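Local coordinates for protein mediator of RNA polymerase II transcription subunit 6 (Schizosaccharomyces pombe, PDB 4H61) that serves in the Mediator complex, the coactivator that conveys information from gene-specific regulatory proteins to the basal RNA polymerase II transcription machinery, at residues 63-68 / 72-77; 97-102 / 123-128; 23-28 / 78-83. All coordinates share one frame; numbering follows the deposited sequence.

Interaction 1: residues 63-68 / 72-77; sequences SQLKRL and QFVIIH
Gln72 and Leu65 carry this contact, with one hydrogen bond between them: Gln72 NE2 donates to the backbone oxygen Leu65 O at 2.8 Å, with an N-H...O angle of 159°. The acceptor lies close to the amide plane of Gln72, whereas the donor sits somewhat out of the carbonyl plane of Leu65. The same oxygen also accepts from Leu68 N at 3.1 Å, which approaches from the other face of that plane. Beyond CG the Gln72 chain is extended (chi2 -172°), and this carries its amide alongside the leucine; the two side chains run past each other in opposite senses, with Leu65 CB 3.5 Å from Gln72 NE2. Farther along the strand, Leu65 CD1 meets Val74 CG1 at 3.7 Å, an apolar touch beside the polar one. The second shell fixes the rotation of the Gln72 amide: NE2 also bonds to Asn43 OD1, and OE1 accepts from Gln89 NE2 on strand 83-91. Leu65 packs in addition on Asn43 and Leu47 of helix 43-53. This is the packing of the C-terminal end of helix 61-66 against an outermost strand, 70-79, of the antiparallel sheet, with a buried glutamine bonded to the helix main chain.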
loop_
_atom_site.group_PDB
_atom_site.type_symbol
_atom_site.label_atom_id
_atom_site.label_comp_id
_atom_site.label_asym_id
_atom_site.label_seq_id
_atom_site.Cartn_x
_atom_site.Cartn_y
_atom_site.Cartn_z
ATOM N N SER A 63 -11.749 1.103 2.847
ATOM C CA SER A 63 -12.771 1.998 3.360
ATOM C C SER A 63 -12.318 2.564 4.699
ATOM O O SER A 63 -12.594 3.718 5.021
ATOM C CB SER A 63 -14.134 1.304 3.467
ATOM O OG SER A 63 -14.130 0.316 4.476
ATOM N N GLN A 64 -11.601 1.758 5.470
ATOM C CA GLN A 64 -11.045 2.235 6.731
ATOM C C GLN A 64 -9.985 3.320 6.514
ATOM O O GLN A 64 -9.908 4.289 7.275
ATOM C CB GLN A 64 -10.471 1.075 7.543
ATOM C CG GLN A 64 -11.525 0.223 8.240
ATOM C CD GLN A 64 -12.242 0.970 9.355
ATOM O OE1 GLN A 64 -11.875 2.094 9.706
ATOM N NE2 GLN A 64 -13.271 0.346 9.916
ATOM N N LEU A 65 -9.181 3.160 5.467
ATOM C CA LEU A 65 -8.131 4.127 5.168
ATOM C C LEU A 65 -8.664 5.498 4.735
ATOM O O LEU A 65 -8.014 6.518 4.967
ATOM C CB LEU A 65 -7.163 3.571 4.118
ATOM C CG LEU A 65 -6.336 2.374 4.600
ATOM C CD1 LEU A 65 -5.481 1.766 3.484
ATOM C CD2 LEU A 65 -5.477 2.775 5.789
ATOM N N LYS A 66 -9.839 5.529 4.113
ATOM C CA LYS A 66 -10.382 6.799 3.630
ATOM C C LYS A 66 -10.631 7.778 4.775
ATOM O O LYS A 66 -10.448 8.988 4.620
ATOM C CB LYS A 66 -11.645 6.584 2.786
ATOM C CG LYS A 66 -11.360 6.007 1.402
ATOM C CD LYS A 66 -12.634 5.569 0.675
ATOM C CE LYS A 66 -13.456 6.750 0.152
ATOM N NZ LYS A 66 -14.729 6.290 -0.494
ATOM N N ARG A 67 -10.997 7.239 5.934
ATOM C CA ARG A 67 -11.310 8.048 7.111
ATOM C C ARG A 67 -10.072 8.548 7.849
ATOM O O ARG A 67 -10.187 9.267 8.838
ATOM C CB ARG A 67 -12.160 7.237 8.095
ATOM C CG ARG A 67 -13.050 6.191 7.438
ATOM C CD ARG A 67 -13.611 5.244 8.476
ATOM N NE ARG A 67 -14.041 5.968 9.664
ATOM C CZ ARG A 67 -13.668 5.663 10.902
ATOM N NH1 ARG A 67 -12.861 4.636 11.122
ATOM N NH2 ARG A 67 -14.115 6.382 11.921
ATOM N N LEU A 68 -8.888 8.157 7.390
ATOM C CA LEU A 68 -7.660 8.510 8.100
ATOM C C LEU A 68 -6.701 9.319 7.238
ATOM O O LEU A 68 -6.810 9.318 6.010
ATOM C CB LEU A 68 -6.963 7.246 8.602
ATOM C CG LEU A 68 -7.839 6.263 9.378
ATOM C CD1 LEU A 68 -7.083 4.983 9.610
ATOM C CD2 LEU A 68 -8.300 6.863 10.705
ATOM N N GLN A 72 0.114 5.448 4.202
ATOM C CA GLN A 72 -0.761 4.306 3.951
ATOM C C GLN A 72 -0.144 3.386 2.915
ATOM O O GLN A 72 0.582 3.837 2.026
ATOM C CB GLN A 72 -2.147 4.753 3.459
ATOM C CG GLN A 72 -2.877 5.714 4.388
ATOM C CD GLN A 72 -4.329 5.982 3.967
ATOM O OE1 GLN A 72 -4.682 5.922 2.779
ATOM N NE2 GLN A 72 -5.176 6.283 4.954
ATOM N N PHE A 73 -0.443 2.099 3.036
ATOM C CA PHE A 73 -0.053 1.121 2.031
ATOM C C PHE A 73 -1.299 0.487 1.434
ATOM O O PHE A 73 -2.167 -0.002 2.157
ATOM C CB PHE A 73 0.839 0.044 2.645
ATOM C CG PHE A 73 2.154 0.570 3.140
ATOM C CD1 PHE A 73 3.224 0.729 2.267
ATOM C CD2 PHE A 73 2.318 0.925 4.472
ATOM C CE1 PHE A 73 4.436 1.222 2.715
ATOM C CE2 PHE A 73 3.533 1.422 4.933
ATOM C CZ PHE A 73 4.593 1.569 4.054
ATOM N N VAL A 74 -1.398 0.508 0.111
ATOM C CA VAL A 74 -2.546 -0.084 -0.551
ATOM C C VAL A 74 -2.102 -0.937 -1.724
ATOM O O VAL A 74 -1.023 -0.730 -2.292
ATOM C CB VAL A 74 -3.553 0.987 -1.044
ATOM C CG1 VAL A 74 -3.988 1.883 0.105
ATOM C CG2 VAL A 74 -2.947 1.818 -2.169
ATOM N N ILE A 75 -2.939 -1.906 -2.073
ATOM C CA ILE A 75 -2.716 -2.727 -3.248
ATOM C C ILE A 75 -3.347 -2.031 -4.441
ATOM O O ILE A 75 -4.523 -1.656 -4.400
ATOM C CB ILE A 75 -3.346 -4.108 -3.058
ATOM C CG1 ILE A 75 -2.748 -4.779 -1.816
ATOM C CG2 ILE A 75 -3.159 -4.957 -4.310
ATOM C CD1 ILE A 75 -3.505 -5.992 -1.350
ATOM N N ILE A 76 -2.565 -1.834 -5.497
ATOM C CA ILE A 76 -3.066 -1.121 -6.673
ATOM C C ILE A 76 -3.002 -1.965 -7.941
ATOM O O ILE A 76 -3.371 -1.498 -9.014
ATOM C CB ILE A 76 -2.305 0.191 -6.913
ATOM C CG1 ILE A 76 -0.860 -0.108 -7.344
ATOM C CG2 ILE A 76 -2.359 1.062 -5.669
ATOM C CD1 ILE A 76 0.000 1.123 -7.498
ATOM N N HIS A 77 -2.518 -3.196 -7.815
ATOM C CA HIS A 77 -2.532 -4.125 -8.934
ATOM C C HIS A 77 -2.482 -5.577 -8.471
ATOM O O HIS A 77 -1.713 -5.924 -7.579
ATOM C CB HIS A 77 -1.389 -3.843 -9.905
ATOM C CG HIS A 77 -1.530 -4.565 -11.209
ATOM N ND1 HIS A 77 -2.313 -4.092 -12.240
ATOM C CD2 HIS A 77 -1.016 -5.744 -11.637
ATOM C CE1 HIS A 77 -2.259 -4.938 -13.253
ATOM N NE2 HIS A 77 -1.478 -5.949 -12.913
#

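Interaction 2: residues 97-102 / 123-128; sequences VKPLTV and RMLNAT
Leu125 contributes the largest share of the buried surface, and a single methyl, CD1, does its touching. That methyl lies 3.6 Å from Pro99 CG and 4.0 Å from Pro99 CD, so it rests against the CG-CD edge of the pyrrolidine ring, nearest to CG. Val97 supplies the second surface: its CG1 is 3.9 Å from Leu125 CD1, and the valine carbonyl oxygen, Val97 O, lies equally near the same methyl. The leucine reaches out from helix 115-135 with its chain extended (chi2 -178°), which sends CD1 to where it touches both strand residues. Against Val97 it passes at a slant, while along Pro99 the two side chains run antiparallel. Val97 and Pro99 are two apart on strand 97-106, and both also meet other residues of the helix: Val97 touches Tyr129, and Pro99 touches Ala121 and Thr122. No hydrogen bond crosses between 97-102 and 123-128; helix and strand are joined here by apolar packing through one methyl, which has no directional bond to fix it and would probably tolerate small shifts of helix against strand.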
loop_
_atom_site.group_PDB
_atom_site.type_symbol
_atom_site.label_atom_id
_atom_site.label_comp_id
_atom_site.label_asym_id
_atom_site.label_seq_id
_atom_site.Cartn_x
_atom_site.Cartn_y
_atom_site.Cartn_z
ATOM N N VAL A 97 -4.551 12.097 -2.084
ATOM C CA VAL A 97 -3.507 11.170 -1.712
ATOM C C VAL A 97 -2.236 11.549 -2.465
ATOM O O VAL A 97 -2.298 11.937 -3.628
ATOM C CB VAL A 97 -3.951 9.737 -2.053
ATOM C CG1 VAL A 97 -2.787 8.882 -2.493
ATOM C CG2 VAL A 97 -4.676 9.124 -0.875
ATOM N N LYS A 98 -1.085 11.474 -1.805
ATOM C CA LYS A 98 0.172 11.735 -2.496
ATOM C C LYS A 98 1.007 10.468 -2.559
ATOM O O LYS A 98 1.446 9.948 -1.535
ATOM C CB LYS A 98 0.956 12.870 -1.840
ATOM C CG LYS A 98 2.243 13.191 -2.575
ATOM C CD LYS A 98 3.038 14.290 -1.884
ATOM C CE LYS A 98 4.360 14.557 -2.602
ATOM N NZ LYS A 98 5.199 13.326 -2.689
ATOM N N PRO A 99 1.208 9.949 -3.770
ATOM C CA PRO A 99 1.989 8.723 -3.960
ATOM C C PRO A 99 3.444 8.982 -3.613
ATOM O O PRO A 99 4.018 9.955 -4.105
ATOM C CB PRO A 99 1.844 8.439 -5.458
ATOM C CG PRO A 99 0.621 9.213 -5.881
ATOM C CD PRO A 99 0.628 10.444 -5.027
ATOM N N LEU A 100 4.021 8.129 -2.770
ATOM C CA LEU A 100 5.386 8.317 -2.291
ATOM C C LEU A 100 6.347 7.361 -2.977
ATOM O O LEU A 100 7.340 7.792 -3.566
ATOM C CB LEU A 100 5.451 8.147 -0.773
ATOM C CG LEU A 100 4.693 9.250 -0.038
ATOM C CD1 LEU A 100 4.775 9.095 1.495
ATOM C CD2 LEU A 100 5.219 10.598 -0.511
ATOM N N THR A 101 6.065 6.064 -2.875
ATOM C CA THR A 101 6.845 5.050 -3.577
ATOM C C THR A 101 5.984 3.826 -3.931
ATOM O O THR A 101 4.914 3.619 -3.348
ATOM C CB THR A 101 8.137 4.642 -2.792
ATOM O OG1 THR A 101 8.243 3.211 -2.712
ATOM C CG2 THR A 101 8.150 5.220 -1.394
ATOM N N VAL A 102 6.423 3.030 -4.905
ATOM C CA VAL A 102 5.709 1.789 -5.201
ATOM C C VAL A 102 6.626 0.565 -5.200
ATOM O O VAL A 102 7.807 0.658 -5.538
ATOM C CB VAL A 102 4.813 1.868 -6.484
ATOM C CG1 VAL A 102 4.862 3.253 -7.114
ATOM C CG2 VAL A 102 5.172 0.794 -7.488
ATOM N N ARG A 123 0.890 11.275 -11.715
ATOM C CA ARG A 123 0.351 11.904 -12.912
ATOM C C ARG A 123 -1.101 11.485 -13.139
ATOM O O ARG A 123 -1.935 12.286 -13.581
ATOM C CB ARG A 123 1.207 11.594 -14.132
ATOM C CG ARG A 123 2.365 12.544 -14.283
ATOM C CD ARG A 123 3.033 12.403 -15.636
ATOM N NE ARG A 123 4.100 13.390 -15.809
ATOM C CZ ARG A 123 5.328 13.097 -16.230
ATOM N NH1 ARG A 123 5.646 11.841 -16.526
ATOM N NH2 ARG A 123 6.235 14.058 -16.358
ATOM N N MET A 124 -1.397 10.231 -12.820
ATOM C CA MET A 124 -2.756 9.736 -12.909
ATOM C C MET A 124 -3.625 10.486 -11.904
ATOM O O MET A 124 -4.711 10.974 -12.238
ATOM C CB MET A 124 -2.792 8.235 -12.624
ATOM C CG MET A 124 -4.152 7.601 -12.851
ATOM S SD MET A 124 -4.218 5.937 -12.179
ATOM C CE MET A 124 -4.228 6.299 -10.430
ATOM N N LEU A 125 -3.126 10.586 -10.675
ATOM C CA LEU A 125 -3.875 11.233 -9.610
ATOM C C LEU A 125 -4.029 12.731 -9.841
ATOM O O LEU A 125 -5.118 13.273 -9.660
ATOM C CB LEU A 125 -3.260 10.939 -8.241
ATOM C CG LEU A 125 -3.480 9.489 -7.793
ATOM C CD1 LEU A 125 -2.901 9.234 -6.416
ATOM C CD2 LEU A 125 -4.958 9.139 -7.818
ATOM N N ASN A 126 -2.951 13.393 -10.252
ATOM C CA ASN A 126 -3.020 14.817 -10.566
ATOM C C ASN A 126 -4.106 15.128 -11.592
ATOM O O ASN A 126 -4.901 16.051 -11.408
ATOM C CB ASN A 126 -1.678 15.339 -11.080
ATOM C CG ASN A 126 -0.648 15.464 -9.986
ATOM O OD1 ASN A 126 -0.986 15.629 -8.812
ATOM N ND2 ASN A 126 0.622 15.383 -10.362
ATOM N N ALA A 127 -4.135 14.353 -12.673
ATOM C CA ALA A 127 -5.122 14.571 -13.720
ATOM C C ALA A 127 -6.525 14.377 -13.159
ATOM O O ALA A 127 -7.435 15.155 -13.451
ATOM C CB ALA A 127 -4.880 13.636 -14.882
ATOM N N THR A 128 -6.688 13.339 -12.344
ATOM C CA THR A 128 -7.960 13.079 -11.685
ATOM C C THR A 128 -8.357 14.263 -10.804
ATOM O O THR A 128 -9.452 14.808 -10.932
ATOM C CB THR A 128 -7.900 11.806 -10.819
ATOM O OG1 THR A 128 -7.577 10.684 -11.643
ATOM C CG2 THR A 128 -9.238 11.554 -10.142
#

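Interaction 3: residues 23-28 / 78-83; sequences LRTENV and ERPPFL
The carboxylate of Glu78 carries Thr25 over one of its faces: the methyl Thr25 CG2 sits 3.7 Å from Glu78 CD, and Thr25 OG1 is on the same side, 3.5 Å from Glu78 OE1 without hydrogen bonding to it. The two side chains cross nearly at right angles, and the extended glutamate chain (chi2 174°) is what brings the carboxylate up against the threonine side chain. The hydroxyl has its polar partner in Trp84 NE1 on strand 83-91, while Pro80 CG approaches it to 4.1 Å. With an alanine in place of Thr25, the Trp84 indole N-H would probably lose this acceptor and a gap would open beside the Glu78 carboxylate. A second flat group, the Arg24 guanidinium, has Asn27 CG over one face, displaced toward the rim, and its NH2 bonds to Met20 O. The turn before helix 28-33 is closed by Arg24 O, which accepts from both Asn27 N and Val28 N. Across from it, Arg79 and Leu83 exchange two backbone bonds. The contact thus lays the turn leading into helix 28-33 against the beta-hairpin joining strands 70-79 and 83-91, whose Phe82 and Leu83 form a classic beta bulge opposite Arg79.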
loop_
_atom_site.group_PDB
_atom_site.type_symbol
_atom_site.label_atom_id
_atom_site.label_comp_id
_atom_site.label_asym_id
_atom_site.label_seq_id
_atom_site.Cartn_x
_atom_site.Cartn_y
_atom_site.Cartn_z
ATOM N N LEU A 23 0.988 -16.968 -1.252
ATOM C CA LEU A 23 0.537 -15.583 -1.279
ATOM C C LEU A 23 -0.831 -15.441 -1.920
ATOM O O LEU A 23 -1.123 -16.057 -2.945
ATOM C CB LEU A 23 1.543 -14.681 -2.001
ATOM C CG LEU A 23 2.885 -14.442 -1.310
ATOM C CD1 LEU A 23 3.666 -13.341 -2.024
ATOM C CD2 LEU A 23 2.678 -14.107 0.164
ATOM N N ARG A 24 -1.665 -14.619 -1.297
ATOM C CA ARG A 24 -2.966 -14.270 -1.840
ATOM C C ARG A 24 -3.213 -12.793 -1.563
ATOM O O ARG A 24 -2.642 -12.233 -0.623
ATOM C CB ARG A 24 -4.061 -15.130 -1.200
ATOM C CG ARG A 24 -4.043 -16.595 -1.634
ATOM C CD ARG A 24 -4.899 -17.488 -0.732
ATOM N NE ARG A 24 -4.273 -17.748 0.565
ATOM C CZ ARG A 24 -4.691 -17.233 1.720
ATOM N NH1 ARG A 24 -5.748 -16.430 1.749
ATOM N NH2 ARG A 24 -4.054 -17.529 2.849
ATOM N N THR A 25 -4.053 -12.164 -2.384
ATOM C CA THR A 25 -4.466 -10.777 -2.175
ATOM C C THR A 25 -4.935 -10.579 -0.736
ATOM O O THR A 25 -4.686 -9.540 -0.122
ATOM C CB THR A 25 -5.603 -10.387 -3.141
ATOM O OG1 THR A 25 -5.139 -10.496 -4.490
ATOM C CG2 THR A 25 -6.073 -8.963 -2.890
ATOM N N GLU A 26 -5.594 -11.608 -0.210
ATOM C CA GLU A 26 -6.081 -11.636 1.164
ATOM C C GLU A 26 -4.996 -11.361 2.197
ATOM O O GLU A 26 -5.278 -10.772 3.239
ATOM C CB GLU A 26 -6.730 -12.994 1.471
ATOM C CG GLU A 26 -8.113 -13.207 0.856
ATOM C CD GLU A 26 -8.071 -13.559 -0.626
ATOM O OE1 GLU A 26 -6.961 -13.696 -1.183
ATOM O OE2 GLU A 26 -9.156 -13.701 -1.233
ATOM N N ASN A 27 -3.765 -11.791 1.916
ATOM C CA ASN A 27 -2.691 -11.704 2.911
ATOM C C ASN A 27 -1.373 -11.047 2.466
ATOM O O ASN A 27 -0.455 -10.887 3.278
ATOM C CB ASN A 27 -2.411 -13.077 3.538
ATOM C CG ASN A 27 -1.939 -14.103 2.522
ATOM O OD1 ASN A 27 -1.504 -13.756 1.426
ATOM N ND2 ASN A 27 -2.026 -15.380 2.885
ATOM N N VAL A 28 -1.278 -10.665 1.197
ATOM C CA VAL A 28 -0.042 -10.077 0.677
ATOM C C VAL A 28 0.453 -8.857 1.481
ATOM O O VAL A 28 1.650 -8.695 1.710
ATOM C CB VAL A 28 -0.173 -9.719 -0.817
ATOM C CG1 VAL A 28 -1.305 -8.745 -1.030
ATOM C CG2 VAL A 28 1.125 -9.142 -1.348
ATOM N N GLU A 78 -3.305 -6.424 -9.086
ATOM C CA GLU A 78 -3.410 -7.821 -8.684
ATOM C C GLU A 78 -3.275 -8.757 -9.868
ATOM O O GLU A 78 -4.068 -8.699 -10.805
ATOM C CB GLU A 78 -4.747 -8.082 -7.990
ATOM C CG GLU A 78 -5.013 -7.166 -6.813
ATOM C CD GLU A 78 -6.403 -7.343 -6.245
ATOM O OE1 GLU A 78 -7.052 -8.362 -6.577
ATOM O OE2 GLU A 78 -6.842 -6.459 -5.472
ATOM N N ARG A 79 -2.264 -9.617 -9.824
ATOM C CA ARG A 79 -2.134 -10.694 -10.800
ATOM C C ARG A 79 -1.754 -11.999 -10.118
ATOM O O ARG A 79 -0.647 -12.505 -10.319
ATOM C CB ARG A 79 -1.100 -10.346 -11.869
ATOM C CG ARG A 79 -1.515 -9.202 -12.778
ATOM C CD ARG A 79 -2.681 -9.588 -13.695
ATOM N NE ARG A 79 -2.783 -8.699 -14.856
ATOM C CZ ARG A 79 -3.667 -7.712 -14.981
ATOM N NH1 ARG A 79 -4.553 -7.481 -14.019
ATOM N NH2 ARG A 79 -3.668 -6.957 -16.073
ATOM N N PRO A 80 -2.674 -12.549 -9.305
ATOM C CA PRO A 80 -2.406 -13.818 -8.625
ATOM C C PRO A 80 -2.081 -14.898 -9.646
ATOM O O PRO A 80 -2.652 -14.884 -10.736
ATOM C CB PRO A 80 -3.739 -14.138 -7.940
ATOM C CG PRO A 80 -4.416 -12.832 -7.792
ATOM C CD PRO A 80 -4.026 -12.045 -9.005
ATOM N N PRO A 81 -1.180 -15.825 -9.295
ATOM C CA PRO A 81 -0.513 -15.843 -7.989
ATOM C C PRO A 81 0.942 -15.375 -8.044
ATOM O O PRO A 81 1.709 -15.676 -7.128
ATOM C CB PRO A 81 -0.564 -17.324 -7.623
ATOM C CG PRO A 81 -0.413 -18.017 -8.958
ATOM C CD PRO A 81 -0.994 -17.096 -10.015
ATOM N N PHE A 82 1.314 -14.648 -9.095
ATOM C CA PHE A 82 2.706 -14.234 -9.269
ATOM C C PHE A 82 3.028 -12.822 -8.767
ATOM O O PHE A 82 4.031 -12.630 -8.078
ATOM C CB PHE A 82 3.159 -14.409 -10.724
ATOM C CG PHE A 82 3.495 -15.831 -11.087
ATOM C CD1 PHE A 82 3.438 -16.839 -10.134
ATOM C CD2 PHE A 82 3.875 -16.161 -12.381
ATOM C CE1 PHE A 82 3.745 -18.149 -10.465
ATOM C CE2 PHE A 82 4.187 -17.471 -12.718
ATOM C CZ PHE A 82 4.122 -18.465 -11.757
ATOM N N LEU A 83 2.206 -11.832 -9.103
ATOM C CA LEU A 83 2.514 -10.495 -8.626
ATOM C C LEU A 83 1.374 -9.700 -8.006
ATOM O O LEU A 83 0.200 -9.903 -8.312
ATOM C CB LEU A 83 3.273 -9.655 -9.671
ATOM C CG LEU A 83 2.691 -9.055 -10.954
ATOM C CD1 LEU A 83 1.544 -8.100 -10.717
ATOM C CD2 LEU A 83 3.799 -8.310 -11.664
#

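In the fold
All three contacts involve one antiparallel sheet. Interactions 1 and 3 share strand 70-79: interaction 1 ties helix 61-66 to it, and interaction 3 sits at its hairpin end, their centres about 17 Å apart. They meet directly where Ile75 CD1 packs on Val28 CG1 at 3.5 Å, while His77 CD2 lies 3.6 Å from Leu83 CD1. Along the chain, interaction 1 is nested within the loop closed by interaction 3. Interaction 2 follows both and lies two strands across the sheet, its centre about 13 Å from that of interaction 1 and about 23 Å from that of interaction 3; it touches neither. Helix-strand packing and a surface loop are thus gathered around a common sheet.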